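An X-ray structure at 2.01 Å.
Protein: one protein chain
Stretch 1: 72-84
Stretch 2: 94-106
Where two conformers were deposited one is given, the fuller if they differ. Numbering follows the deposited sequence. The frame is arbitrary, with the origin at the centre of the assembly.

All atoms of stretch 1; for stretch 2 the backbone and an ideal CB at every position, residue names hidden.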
# COMPACT_ATOMS: atom_id res chain seq x y z
N ARG B 72 -12.87 1.94 13.02
CA ARG B 72 -13.23 2.87 14.07
C ARG B 72 -14.73 2.88 14.33
O ARG B 72 -15.18 3.26 15.39
CB ARG B 72 -12.80 4.28 13.71
CG ARG B 72 -11.32 4.50 13.59
CD ARG B 72 -11.09 5.94 13.10
NE ARG B 72 -9.69 6.23 12.82
CZ ARG B 72 -8.77 6.43 13.75
NH1 ARG B 72 -7.51 6.69 13.39
NH2 ARG B 72 -9.08 6.37 15.05
N GLY B 73 -15.51 2.47 13.34
CA GLY B 73 -16.95 2.30 13.53
C GLY B 73 -17.32 0.84 13.70
O GLY B 73 -18.48 0.45 13.53
N SER B 74 -16.33 0.01 14.01
CA SER B 74 -16.54 -1.42 14.19
C SER B 74 -17.04 -2.15 12.96
O SER B 74 -17.74 -3.15 13.09
CB SER B 74 -17.50 -1.70 15.37
OG SER B 74 -17.00 -1.12 16.54
N ILE B 75 -16.66 -1.67 11.78
CA ILE B 75 -17.00 -2.35 10.53
C ILE B 75 -15.70 -2.74 9.84
O ILE B 75 -14.82 -1.90 9.62
CB ILE B 75 -17.73 -1.39 9.55
CG1 ILE B 75 -19.01 -0.81 10.17
CG2 ILE B 75 -18.06 -2.07 8.24
CD1 ILE B 75 -19.54 0.40 9.37
N PRO B 76 -15.57 -4.03 9.47
CA PRO B 76 -14.38 -4.41 8.72
C PRO B 76 -14.62 -4.05 7.24
O PRO B 76 -15.59 -4.49 6.62
CB PRO B 76 -14.34 -5.94 8.91
CG PRO B 76 -15.80 -6.33 9.00
CD PRO B 76 -16.56 -5.12 9.55
N PHE B 77 -13.74 -3.25 6.66
CA PHE B 77 -13.92 -2.84 5.26
C PHE B 77 -14.13 -4.06 4.33
O PHE B 77 -14.83 -3.98 3.31
CB PHE B 77 -12.75 -1.99 4.80
CG PHE B 77 -12.86 -1.52 3.37
CD1 PHE B 77 -13.41 -0.27 3.06
CD2 PHE B 77 -12.43 -2.32 2.34
CE1 PHE B 77 -13.50 0.17 1.73
CE2 PHE B 77 -12.53 -1.88 0.98
CZ PHE B 77 -13.08 -0.64 0.70
N TRP B 78 -13.58 -5.21 4.71
CA TRP B 78 -13.64 -6.38 3.82
C TRP B 78 -15.06 -6.84 3.54
O TRP B 78 -15.32 -7.49 2.53
CB TRP B 78 -12.83 -7.57 4.40
CG TRP B 78 -12.16 -8.37 3.33
CD1 TRP B 78 -11.51 -7.87 2.23
CD2 TRP B 78 -12.15 -9.80 3.18
NE1 TRP B 78 -11.05 -8.91 1.45
CE2 TRP B 78 -11.43 -10.10 2.01
CE3 TRP B 78 -12.66 -10.86 3.95
CZ2 TRP B 78 -11.21 -11.42 1.57
CZ3 TRP B 78 -12.44 -12.17 3.53
CH2 TRP B 78 -11.71 -12.44 2.35
N ILE B 79 -15.99 -6.49 4.43
CA ILE B 79 -17.38 -6.83 4.22
C ILE B 79 -17.92 -6.32 2.87
O ILE B 79 -18.78 -6.96 2.25
CB ILE B 79 -18.26 -6.33 5.38
CG1 ILE B 79 -19.56 -7.07 5.34
CG2 ILE B 79 -18.51 -4.79 5.33
CD1 ILE B 79 -20.34 -6.87 6.57
N TYR B 80 -17.37 -5.21 2.39
CA TYR B 80 -17.80 -4.65 1.09
C TYR B 80 -17.14 -5.36 -0.10
O TYR B 80 -17.60 -5.23 -1.23
CB TYR B 80 -17.56 -3.11 1.04
CG TYR B 80 -18.38 -2.38 2.07
CD1 TYR B 80 -19.75 -2.16 1.88
CD2 TYR B 80 -17.81 -1.90 3.25
CE1 TYR B 80 -20.51 -1.52 2.83
CE2 TYR B 80 -18.57 -1.25 4.21
CZ TYR B 80 -19.91 -1.06 3.99
OH TYR B 80 -20.67 -0.43 4.94
N GLU B 81 -16.06 -6.11 0.14
CA GLU B 81 -15.41 -6.86 -0.94
C GLU B 81 -15.79 -8.33 -0.99
O GLU B 81 -15.82 -8.94 -2.06
CB GLU B 81 -13.89 -6.81 -0.82
CG GLU B 81 -13.29 -5.42 -0.85
CD GLU B 81 -11.76 -5.44 -0.93
OE1 GLU B 81 -11.11 -5.19 0.10
OE2 GLU B 81 -11.18 -5.68 -2.01
N ALA B 82 -16.04 -8.93 0.17
CA ALA B 82 -16.14 -10.38 0.24
C ALA B 82 -17.13 -10.79 1.30
O ALA B 82 -16.77 -11.56 2.17
CB ALA B 82 -14.76 -10.98 0.57
N SER B 83 -18.36 -10.27 1.25
CA SER B 83 -19.33 -10.61 2.30
C SER B 83 -19.65 -12.11 2.35
O SER B 83 -19.86 -12.66 3.42
CB SER B 83 -20.62 -9.80 2.17
OG SER B 83 -21.18 -9.94 0.88
N GLU B 84 -19.68 -12.74 1.18
CA GLU B 84 -19.98 -14.16 1.10
C GLU B 84 -18.94 -15.05 1.81
O GLU B 84 -19.29 -16.05 2.44
CB GLU B 84 -20.21 -14.58 -0.36
CG GLU B 84 -19.00 -14.47 -1.29
CD GLU B 84 -18.37 -13.08 -1.37
OE1 GLU B 84 -17.13 -13.04 -1.47
OE2 GLU B 84 -19.11 -12.04 -1.34
N UNK B 94 -25.80 -11.00 11.70
CA UNK B 94 -24.71 -10.15 12.17
C UNK B 94 -24.05 -9.40 11.02
O UNK B 94 -23.66 -8.25 11.18
CB UNK B 94 -23.67 -10.99 12.91
N UNK B 95 -23.90 -10.06 9.87
CA UNK B 95 -23.40 -9.38 8.67
C UNK B 95 -24.37 -8.29 8.26
O UNK B 95 -23.97 -7.20 7.88
CB UNK B 95 -23.19 -10.37 7.52
N UNK B 96 -25.67 -8.58 8.33
CA UNK B 96 -26.64 -7.58 7.94
C UNK B 96 -26.57 -6.37 8.85
O UNK B 96 -26.71 -5.23 8.40
CB UNK B 96 -28.05 -8.17 7.95
N UNK B 97 -26.31 -6.63 10.13
CA UNK B 97 -26.16 -5.55 11.09
C UNK B 97 -24.95 -4.64 10.78
O UNK B 97 -24.98 -3.40 10.96
CB UNK B 97 -26.02 -6.14 12.50
N UNK B 98 -23.87 -5.27 10.32
CA UNK B 98 -22.72 -4.51 9.84
C UNK B 98 -23.09 -3.60 8.67
O UNK B 98 -22.75 -2.42 8.67
CB UNK B 98 -21.60 -5.46 9.42
N UNK B 99 -23.77 -4.15 7.68
CA UNK B 99 -24.26 -3.33 6.57
C UNK B 99 -25.17 -2.18 7.02
O UNK B 99 -25.06 -1.06 6.49
CB UNK B 99 -25.02 -4.21 5.58
N UNK B 100 -26.06 -2.47 7.97
CA UNK B 100 -26.98 -1.47 8.52
C UNK B 100 -26.16 -0.30 9.12
O UNK B 100 -26.43 0.87 8.86
CB UNK B 100 -27.89 -2.10 9.58
N UNK B 101 -25.16 -0.65 9.91
CA UNK B 101 -24.29 0.33 10.53
C UNK B 101 -23.56 1.18 9.47
O UNK B 101 -23.42 2.38 9.64
CB UNK B 101 -23.28 -0.37 11.44
N UNK B 102 -23.13 0.55 8.38
CA UNK B 102 -22.40 1.27 7.35
C UNK B 102 -23.27 2.28 6.63
O UNK B 102 -22.76 3.27 6.15
CB UNK B 102 -21.81 0.29 6.34
N UNK B 103 -24.57 2.01 6.54
CA UNK B 103 -25.51 2.89 5.88
C UNK B 103 -25.88 4.03 6.81
O UNK B 103 -26.55 4.97 6.40
CB UNK B 103 -26.76 2.12 5.44
N UNK B 104 -25.46 3.95 8.07
CA UNK B 104 -25.82 5.02 9.01
C UNK B 104 -24.66 5.96 9.32
O UNK B 104 -24.84 7.17 9.38
CB UNK B 104 -26.34 4.41 10.31
N UNK B 105 -23.48 5.41 9.53
CA UNK B 105 -22.30 6.23 9.82
C UNK B 105 -21.82 6.96 8.57
O UNK B 105 -21.98 6.46 7.44
CB UNK B 105 -21.17 5.36 10.39
N UNK B 106 -21.19 8.11 8.77
CA UNK B 106 -20.67 8.86 7.63
C UNK B 106 -19.16 8.99 7.68
O UNK B 106 -18.53 8.71 8.71
CB UNK B 106 -21.31 10.25 7.58

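Position 94 has nothing of stretch 1 within reach of its CB, so almost any helix-tolerant residue, particularly a polar one, would serve; it is Glu94.

At 95 the CA-to-CB bond points toward stretch 1, and the ideal CB lies 4.6 Å from Ile79 CD1. A small or medium apolar side chain would suit the spot. Val95 CG1 packs 3.7 Å from Ile79 CD1.

Position 96 points away and 97 sideways, both clear of stretch 1, so polar side chains fit. They are Glu96 and His97.

At 98 the CA-to-CB bond points toward stretch 1. Its ideal CB is already tight, 3.4 Å from Ile79 CD1, with Ile75 CG2 and Pro76 CD farther off. The surroundings are apolar, and an aliphatic chain such as Leu or Met could cover them. In Leu98, CD1 lies 3.9 Å from Pro76 CD, and CD2 lies 3.7 Å from Ser74 O.

Position 99 points sideways. A long side chain bending back would find Ile79, Tyr80 and Ser83, so a large apolar or aromatic residue is favoured. Phe99 offers one ring face to Ile79 CD1, a CH-pi contact with CD1 4.1 Å from the Phe99 ring centroid. Its edge is directed toward the face of Tyr80 in an offset edge-to-face pair, planes at 65°.

Position 100 points away and invites a polar residue, here Glu100.

At 101 the CB points toward stretch 1, 4.3 Å from Ile75 CD1, leaving room for a small side chain such as Val, Ala or Thr. Thr101 sets CG2 3.8 Å from Ile75 CD1, while its OG1 donates to His97 O at 3.1 Å.

Position 102 is the most restrictive: an ideal CB would lie 1.9 Å from Tyr80 OH, a clash. Glycine alone fits this geometry, and Gly102 lets its CA approach Tyr80 OH to 3.4 Å and Ile75 CD1 to 3.6 Å. A water links the same hydroxyl to the backbone, 2.9 Å from Tyr80 OH and donating to Phe99 O at 2.6 Å.

Positions 103 and 104 have no partner in stretch 1 and suit polar chains. Arg103 forms a salt bridge, NH2 to Glu96 OE2 at 3.3 Å; the other is Lys104.

Position 105 turns toward stretch 1 with extended angles, and a branched aliphatic chain could reach Gly73. Leu105 brings CD1 to 3.8 Å from Gly73 CA.

Position 106 is out of reach of stretch 1, which sets no preference there; it is Thr106.

Stretch 2 94-106: EVEHLFETGRKLT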
# COMPACT_ATOMS: atom_id res chain seq x y z
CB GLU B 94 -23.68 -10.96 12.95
CG GLU B 94 -24.23 -11.55 14.23
CD GLU B 94 -24.97 -10.51 15.05
OE1 GLU B 94 -24.36 -9.45 15.38
OE2 GLU B 94 -26.18 -10.72 15.33
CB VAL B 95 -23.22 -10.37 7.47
CG1 VAL B 95 -22.84 -9.61 6.17
CG2 VAL B 95 -22.22 -11.48 7.80
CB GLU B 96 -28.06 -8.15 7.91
CG GLU B 96 -28.71 -8.03 6.54
CD GLU B 96 -28.60 -6.63 5.89
OE1 GLU B 96 -28.21 -6.55 4.70
OE2 GLU B 96 -28.93 -5.61 6.56
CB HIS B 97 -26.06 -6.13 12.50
CG HIS B 97 -25.85 -5.09 13.55
ND1 HIS B 97 -26.80 -4.12 13.84
CD2 HIS B 97 -24.78 -4.82 14.34
CE1 HIS B 97 -26.33 -3.32 14.78
NE2 HIS B 97 -25.11 -3.72 15.10
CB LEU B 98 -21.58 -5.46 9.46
CG LEU B 98 -21.00 -6.23 10.65
CD1 LEU B 98 -19.86 -7.15 10.18
CD2 LEU B 98 -20.52 -5.24 11.73
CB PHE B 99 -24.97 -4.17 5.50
CG PHE B 99 -24.03 -4.97 4.64
CD1 PHE B 99 -22.93 -4.37 4.04
CD2 PHE B 99 -24.23 -6.34 4.46
CE1 PHE B 99 -22.05 -5.12 3.24
CE2 PHE B 99 -23.37 -7.10 3.66
CZ PHE B 99 -22.28 -6.49 3.05
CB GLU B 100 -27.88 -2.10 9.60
CG GLU B 100 -28.84 -3.18 9.09
CD GLU B 100 -29.51 -4.01 10.22
OE1 GLU B 100 -30.22 -5.00 9.90
OE2 GLU B 100 -29.33 -3.69 11.42
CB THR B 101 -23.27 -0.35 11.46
OG1 THR B 101 -23.99 -0.96 12.55
CG2 THR B 101 -22.29 0.68 12.04
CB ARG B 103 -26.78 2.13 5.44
CG ARG B 103 -26.56 1.08 4.34
CD ARG B 103 -27.88 0.55 3.76
NE ARG B 103 -28.49 -0.42 4.65
CZ ARG B 103 -28.31 -1.74 4.56
NH1 ARG B 103 -27.53 -2.26 3.62
NH2 ARG B 103 -28.90 -2.54 5.43
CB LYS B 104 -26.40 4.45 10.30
CG LYS B 104 -27.80 3.85 10.16
CD LYS B 104 -28.25 3.22 11.47
CE LYS B 104 -29.77 2.96 11.49
NZ LYS B 104 -30.06 1.50 11.61
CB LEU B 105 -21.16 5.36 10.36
CG LEU B 105 -21.37 4.63 11.70
CD1 LEU B 105 -20.03 4.07 12.20
CD2 LEU B 105 -21.98 5.54 12.76
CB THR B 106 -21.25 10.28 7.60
OG1 THR B 106 -20.92 10.94 8.82
CG2 THR B 106 -22.76 10.23 7.42
O HOH W 1 -23.48 -0.71 4.45
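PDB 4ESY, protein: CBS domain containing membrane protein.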